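Local coordinates for alpha-catenin-like protein hmp-1 (Caenorhabditis elegans, PDB 5H5M) that is required for cell migration during body enclosure and for cell shape changes during body elongation, as part of the cadherin-catenin complex of adherens junctions, at residues Glu250-Glu253 / Arg254-Gly258; Glu350-Asn353 / Glu354-Ala358. All coordinates share one frame; numbering follows the deposited sequence.

Contact 1: residues Glu250-Glu253 / Arg254-Gly258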
ATOM      1  N   GLU A 250      -8.246  -6.173  -8.832  1.00 36.51           N
ATOM      2  CA  GLU A 250      -7.881  -5.177  -9.844  1.00 29.41           C
ATOM      3  C   GLU A 250      -6.885  -5.729 -10.861  1.00 26.63           C
ATOM      4  O   GLU A 250      -7.043  -5.533 -12.068  1.00 24.78           O
ATOM      5  CB  GLU A 250      -7.279  -3.932  -9.195  1.00 26.62           C
ATOM      6  CG  GLU A 250      -8.243  -3.068  -8.412  1.00 39.82           C
ATOM      7  CD  GLU A 250      -7.576  -1.806  -7.891  1.00 51.05           C
ATOM      8  OE1 GLU A 250      -8.195  -1.093  -7.071  1.00 53.59           O
ATOM      9  OE2 GLU A 250      -6.429  -1.527  -8.305  1.00 45.87           O
ATOM     10  N   ASP A 251      -5.854  -6.407 -10.362  1.00 20.80           N
ATOM     11  CA  ASP A 251      -4.837  -7.004 -11.225  1.00 26.16           C
ATOM     12  C   ASP A 251      -5.446  -8.007 -12.196  1.00 23.25           C
ATOM     13  O   ASP A 251      -5.093  -8.032 -13.374  1.00 31.95           O
ATOM     14  CB  ASP A 251      -3.753  -7.691 -10.395  1.00 18.26           C
ATOM     15  CG  ASP A 251      -2.957  -6.721  -9.552  1.00 34.10           C
ATOM     16  OD1 ASP A 251      -2.928  -5.515  -9.888  1.00 32.93           O
ATOM     17  OD2 ASP A 251      -2.352  -7.173  -8.556  1.00 37.38           O
ATOM     18  N   CYS A 252      -6.357  -8.832 -11.689  1.00 22.94           N
ATOM     19  CA  CYS A 252      -7.063  -9.804 -12.516  1.00 26.48           C
ATOM     20  C   CYS A 252      -7.863  -9.110 -13.611  1.00 30.62           C
ATOM     21  O   CYS A 252      -7.873  -9.550 -14.762  1.00 33.21           O
ATOM     22  CB  CYS A 252      -7.988 -10.669 -11.657  1.00 25.95           C
ATOM     23  SG  CYS A 252      -8.938 -11.897 -12.588  1.00 36.97           S
ATOM     24  N   GLU A 253      -8.528  -8.017 -13.250  1.00 26.06           N
ATOM     25  CA  GLU A 253      -9.323  -7.267 -14.213  1.00 34.47           C
ATOM     26  C   GLU A 253      -8.433  -6.647 -15.286  1.00 36.64           C
ATOM     27  O   GLU A 253      -8.820  -6.567 -16.452  1.00 40.11           O
ATOM     28  CB  GLU A 253     -10.142  -6.184 -13.511  1.00 34.87           C
ATOM     29  CG  GLU A 253     -11.213  -6.732 -12.584  1.00 47.62           C
ATOM     30  CD  GLU A 253     -11.998  -5.638 -11.884  1.00 64.45           C
ATOM     31  OE1 GLU A 253     -11.557  -4.468 -11.920  1.00 67.51           O
ATOM     32  OE2 GLU A 253     -13.056  -5.950 -11.298  1.00 67.13           O
ATOM     33  N   ARG A 254      -7.241  -6.215 -14.887  1.00 28.17           N
ATOM     34  CA  ARG A 254      -6.274  -5.672 -15.833  1.00 31.15           C
ATOM     35  C   ARG A 254      -5.804  -6.752 -16.804  1.00 33.36           C
ATOM     36  O   ARG A 254      -5.698  -6.514 -18.006  1.00 30.34           O
ATOM     37  CB  ARG A 254      -5.079  -5.060 -15.097  1.00 25.80           C
ATOM     38  CG  ARG A 254      -5.112  -3.539 -15.024  1.00 36.01           C
ATOM     39  CD  ARG A 254      -3.826  -2.967 -14.429  1.00 44.38           C
ATOM     40  NE  ARG A 254      -3.593  -3.420 -13.058  1.00 43.98           N
ATOM     41  CZ  ARG A 254      -4.084  -2.818 -11.978  1.00 55.15           C
ATOM     42  NH1 ARG A 254      -4.843  -1.738 -12.105  1.00 68.71           N
ATOM     43  NH2 ARG A 254      -3.822  -3.298 -10.768  1.00 50.04           N
ATOM     44  N   GLY A 255      -5.535  -7.942 -16.273  1.00 32.87           N
ATOM     45  CA  GLY A 255      -5.132  -9.072 -17.091  1.00 37.30           C
ATOM     46  C   GLY A 255      -6.220  -9.515 -18.054  1.00 32.47           C
ATOM     47  O   GLY A 255      -5.934  -9.927 -19.178  1.00 34.48           O
ATOM     48  N   ILE A 256      -7.471  -9.424 -17.613  1.00 28.06           N
ATOM     49  CA  ILE A 256      -8.606  -9.787 -18.453  1.00 34.85           C
ATOM     50  C   ILE A 256      -8.696  -8.857 -19.662  1.00 37.03           C
ATOM     51  O   ILE A 256      -8.943  -9.305 -20.781  1.00 34.14           O
ATOM     52  CB  ILE A 256      -9.930  -9.751 -17.659  1.00 33.32           C
ATOM     53  CG1 ILE A 256     -10.015 -10.955 -16.719  1.00 37.19           C
ATOM     54  CG2 ILE A 256     -11.130  -9.748 -18.592  1.00 27.16           C
ATOM     55  CD1 ILE A 256     -11.181 -10.887 -15.751  1.00 33.42           C
ATOM     56  N   LYS A 257      -8.473  -7.566 -19.434  1.00 43.44           N
ATOM     57  CA  LYS A 257      -8.498  -6.586 -20.517  1.00 43.68           C
ATOM     58  C   LYS A 257      -7.414  -6.854 -21.558  1.00 43.51           C
ATOM     59  O   LYS A 257      -7.620  -6.628 -22.747  1.00 43.59           O
ATOM     60  CB  LYS A 257      -8.349  -5.168 -19.966  1.00 46.41           C
ATOM     61  CG  LYS A 257      -9.652  -4.562 -19.485  1.00 55.63           C
ATOM     62  CD  LYS A 257      -9.709  -3.075 -19.796  1.00 64.92           C
ATOM     63  CE  LYS A 257     -11.123  -2.536 -19.650  1.00 69.69           C
ATOM     64  NZ  LYS A 257     -11.230  -1.133 -20.134  1.00 72.49           N
ATOM     65  N   GLY A 258      -6.263  -7.339 -21.110  1.00 38.22           N
ATOM     66  CA  GLY A 258      -5.182  -7.663 -22.024  1.00 41.01           C
ATOM     67  C   GLY A 258      -5.487  -8.876 -22.879  1.00 41.92           C
ATOM     68  O   GLY A 258      -5.075  -8.953 -24.037  1.00 41.34           O
TER

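Contact 2: residues Glu350-Asn353 / Glu354-Ala358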
ATOM      1  N   GLU A 350     -12.330 -18.328 -23.491  1.00 29.78           N
ATOM      2  CA  GLU A 350     -11.735 -19.485 -22.830  1.00 29.53           C
ATOM      3  C   GLU A 350     -10.526 -19.094 -21.981  1.00 31.52           C
ATOM      4  O   GLU A 350     -10.362 -19.572 -20.857  1.00 28.09           O
ATOM      5  CB  GLU A 350     -11.322 -20.542 -23.858  1.00 38.47           C
ATOM      6  CG  GLU A 350     -12.482 -21.212 -24.589  1.00 43.82           C
ATOM      7  CD  GLU A 350     -12.012 -22.221 -25.623  1.00 56.20           C
ATOM      8  OE1 GLU A 350     -10.784 -22.341 -25.824  1.00 66.61           O
ATOM      9  OE2 GLU A 350     -12.866 -22.898 -26.234  1.00 61.56           O
ATOM     10  N   GLU A 351      -9.683 -18.219 -22.519  1.00 31.41           N
ATOM     11  CA  GLU A 351      -8.470 -17.815 -21.820  1.00 27.39           C
ATOM     12  C   GLU A 351      -8.775 -16.828 -20.696  1.00 30.35           C
ATOM     13  O   GLU A 351      -8.082 -16.805 -19.677  1.00 27.02           O
ATOM     14  CB  GLU A 351      -7.462 -17.213 -22.801  1.00 29.18           C
ATOM     15  CG  GLU A 351      -7.015 -18.163 -23.912  1.00 34.11           C
ATOM     16  CD  GLU A 351      -6.071 -19.264 -23.437  1.00 46.50           C
ATOM     17  OE1 GLU A 351      -5.358 -19.837 -24.287  1.00 59.95           O
ATOM     18  OE2 GLU A 351      -6.035 -19.567 -22.225  1.00 41.84           O
ATOM     19  N   MET A 352      -9.813 -16.019 -20.887  1.00 26.49           N
ATOM     20  CA  MET A 352     -10.270 -15.109 -19.843  1.00 28.55           C
ATOM     21  C   MET A 352     -10.741 -15.905 -18.628  1.00 27.42           C
ATOM     22  O   MET A 352     -10.401 -15.586 -17.490  1.00 25.66           O
ATOM     23  CB  MET A 352     -11.394 -14.209 -20.361  1.00 27.46           C
ATOM     24  CG  MET A 352     -12.129 -13.440 -19.274  1.00 27.23           C
ATOM     25  SD  MET A 352     -13.454 -12.399 -19.921  1.00 46.68           S
ATOM     26  CE  MET A 352     -14.569 -13.636 -20.579  1.00 41.97           C
ATOM     27  N   ASN A 353     -11.520 -16.949 -18.883  1.00 24.62           N
ATOM     28  CA  ASN A 353     -11.999 -17.819 -17.823  1.00 27.59           C
ATOM     29  C   ASN A 353     -10.857 -18.585 -17.153  1.00 32.61           C
ATOM     30  O   ASN A 353     -10.849 -18.752 -15.934  1.00 35.96           O
ATOM     31  CB  ASN A 353     -13.044 -18.794 -18.371  1.00 32.30           C
ATOM     32  CG  ASN A 353     -14.401 -18.140 -18.575  1.00 39.57           C
ATOM     33  OD1 ASN A 353     -14.802 -17.261 -17.811  1.00 43.40           O
ATOM     34  ND2 ASN A 353     -15.115 -18.568 -19.609  1.00 40.93           N
ATOM     35  N   GLU A 354      -9.895 -19.044 -17.948  1.00 30.03           N
ATOM     36  CA  GLU A 354      -8.732 -19.742 -17.404  1.00 31.37           C
ATOM     37  C   GLU A 354      -7.907 -18.833 -16.500  1.00 29.40           C
ATOM     38  O   GLU A 354      -7.372 -19.274 -15.484  1.00 33.59           O
ATOM     39  CB  GLU A 354      -7.855 -20.296 -18.531  1.00 32.28           C
ATOM     40  CG  GLU A 354      -6.500 -20.848 -18.079  1.00 32.50           C
ATOM     41  CD  GLU A 354      -6.603 -21.992 -17.076  1.00 39.13           C
ATOM     42  OE1 GLU A 354      -7.686 -22.604 -16.950  1.00 39.23           O
ATOM     43  OE2 GLU A 354      -5.585 -22.285 -16.414  1.00 44.85           O
ATOM     44  N   PHE A 355      -7.813 -17.560 -16.870  1.00 25.55           N
ATOM     45  CA  PHE A 355      -7.088 -16.590 -16.063  1.00 22.75           C
ATOM     46  C   PHE A 355      -7.835 -16.297 -14.765  1.00 27.33           C
ATOM     47  O   PHE A 355      -7.224 -16.198 -13.703  1.00 27.80           O
ATOM     48  CB  PHE A 355      -6.864 -15.297 -16.846  1.00 22.64           C
ATOM     49  CG  PHE A 355      -5.925 -14.338 -16.172  1.00 22.26           C
ATOM     50  CD1 PHE A 355      -4.608 -14.693 -15.932  1.00 31.25           C
ATOM     51  CD2 PHE A 355      -6.355 -13.082 -15.786  1.00 21.05           C
ATOM     52  CE1 PHE A 355      -3.736 -13.814 -15.315  1.00 28.93           C
ATOM     53  CE2 PHE A 355      -5.488 -12.198 -15.168  1.00 27.74           C
ATOM     54  CZ  PHE A 355      -4.176 -12.566 -14.934  1.00 26.62           C
ATOM     55  N   ILE A 356      -9.155 -16.161 -14.864  1.00 27.85           N
ATOM     56  CA  ILE A 356     -10.002 -15.924 -13.697  1.00 25.68           C
ATOM     57  C   ILE A 356      -9.912 -17.078 -12.705  1.00 25.59           C
ATOM     58  O   ILE A 356      -9.760 -16.862 -11.501  1.00 28.82           O
ATOM     59  CB  ILE A 356     -11.478 -15.715 -14.104  1.00 32.17           C
ATOM     60  CG1 ILE A 356     -11.665 -14.338 -14.744  1.00 34.08           C
ATOM     61  CG2 ILE A 356     -12.403 -15.852 -12.899  1.00 31.39           C
ATOM     62  CD1 ILE A 356     -13.086 -14.073 -15.214  1.00 30.75           C
ATOM     63  N   ASN A 357     -10.001 -18.302 -13.214  1.00 29.06           N
ATOM     64  CA  ASN A 357      -9.889 -19.484 -12.366  1.00 35.44           C
ATOM     65  C   ASN A 357      -8.509 -19.597 -11.731  1.00 30.38           C
ATOM     66  O   ASN A 357      -8.379 -20.063 -10.602  1.00 31.93           O
ATOM     67  CB  ASN A 357     -10.201 -20.755 -13.160  1.00 28.62           C
ATOM     68  CG  ASN A 357     -11.652 -20.828 -13.593  1.00 34.44           C
ATOM     69  OD1 ASN A 357     -12.530 -20.243 -12.960  1.00 41.11           O
ATOM     70  ND2 ASN A 357     -11.910 -21.551 -14.677  1.00 33.58           N
ATOM     71  N   ALA A 358      -7.483 -19.166 -12.458  1.00 26.83           N
ATOM     72  CA  ALA A 358      -6.123 -19.180 -11.930  1.00 30.80           C
ATOM     73  C   ALA A 358      -5.953 -18.136 -10.828  1.00 31.32           C
ATOM     74  O   ALA A 358      -5.362 -18.416  -9.789  1.00 32.24           O
ATOM     75  CB  ALA A 358      -5.118 -18.947 -13.042  1.00 24.29           C
TER

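Contact 1: residues Glu250-Glu253 / Arg254-Gly258
Arg254 doubles back along its own helix and sets its guanidinium between the acid ends of Glu250 and Asp251, one turn earlier. Only one of the two acids is gripped closely: NH2 of Arg254 gives a short 2.5 Å hydrogen bond to OD1 of Asp251, a salt bridge in which the oxygen lies near the guanidinium plane, at its edge, and is approached nearly along its C-O axis. The carboxylate plane is turned 58° from that of the guanidinium, and a single N-H makes the link. Toward Glu250 the bridge is long, OE2 standing 4.0 Å from NH2 of Arg254 with the two flat groups almost perpendicular. A bend at chi3 (-61°) folds the arginine so that one face of the guanidinium sits over the carbonyl oxygen of Glu250. With an alanine in place of Arg254, Asp251 would probably lose the short salt bridge at OD1, and Glu250 the weaker, longer pairing, leaving both acids to their other partners. The segment belongs to helix 237-260 of the M domain, a helix of the four-helix-bundle fold of the vinculin/alpha-catenin family, and both acids are shared with other arginines: OD2 of Asp251 pairs with Arg286 on helix 276-300, while OE2 of Glu250 has its stronger partner in Arg55. On the apolar side, Cys252 holds SG anti to its backbone nitrogen (chi1 179°), where it meets CD1 of Ile256 at 4.0 Å. CG1 of Ile256 lies 3.2 Å from the carbonyl oxygen of Cys252, which also accepts the backbone N-H of Ile256 at 2.9 Å. Similar i to i+4 bonds run from Arg254, Gly255 and Lys257 back to Glu250, Asp251 and Glu253.

Contact 2: residues Glu350-Asn353 / Glu354-Ala358
Glu351 and Glu354 pass across one another at an angle, their carboxylate planes 70° apart, and the nearest approach of the two side chains brings the carboxylate oxygen OE2 of Glu351 to 4.2 Å from CB of Glu354. The like-charged ends are kept apart, with OE2 of Glu351 and OE1 of Glu354 separated by 6.3 Å. Both chains bend at chi2, in opposite senses, and each acid reaches its own arginine on helix 305-339, Arg335 for Glu351 and Arg328 for Glu354. Those pairings probably offset the mutual repulsion of the two acids. On another side of the helix, Met352 and Ile356 meet through aliphatic carbon, CG of the methionine lying 4.2 Å from CD1 of the isoleucine. Asn357 lays its amide back beside the preceding turn: its CG is 3.2 Å from the carbonyl oxygen of Asn353, yet ND2 is too poorly angled to bond to that oxygen. The oxygen takes the backbone N-H of Asn357 instead, in a nearly straight bond of 2.9 Å (166°). Phe355 touches residues 350-353 mainly at its base, CB resting 3.4 Å from the Glu351 carbonyl oxygen, while its ring leads off to other helices. Helix 345-374 packs against three helices of the bundle: Glu351 and Phe355 touch Leu332, and Ala358 touches Phe325, on helix 305-339; Met352 and Ile356 lie on Ile256, and Glu351 and Phe355 on Ile259, of helix 237-260; Phe355 also touches Val276 and Ala279 of helix 276-300.

From the N terminus, the chain forms contact 1 within helix 237-260, then passes through helices 276-300 and 305-339 before contact 2 forms within helix 345-374. Each contact joins residues about one turn apart on a single helix and closes no long loop; the two follow in series, neither nested nor crossed. They nevertheless meet in space, with centres about 11 Å apart, where the two helices run antiparallel. The edge of the Phe355 ring at CE2 lies 3.6 Å from the carbonyl oxygen of Cys252, and CD1 of Ile256 is equally close to CG1 of Ile356. These side chains join the second half of helix 237-260 to the first half of helix 345-374.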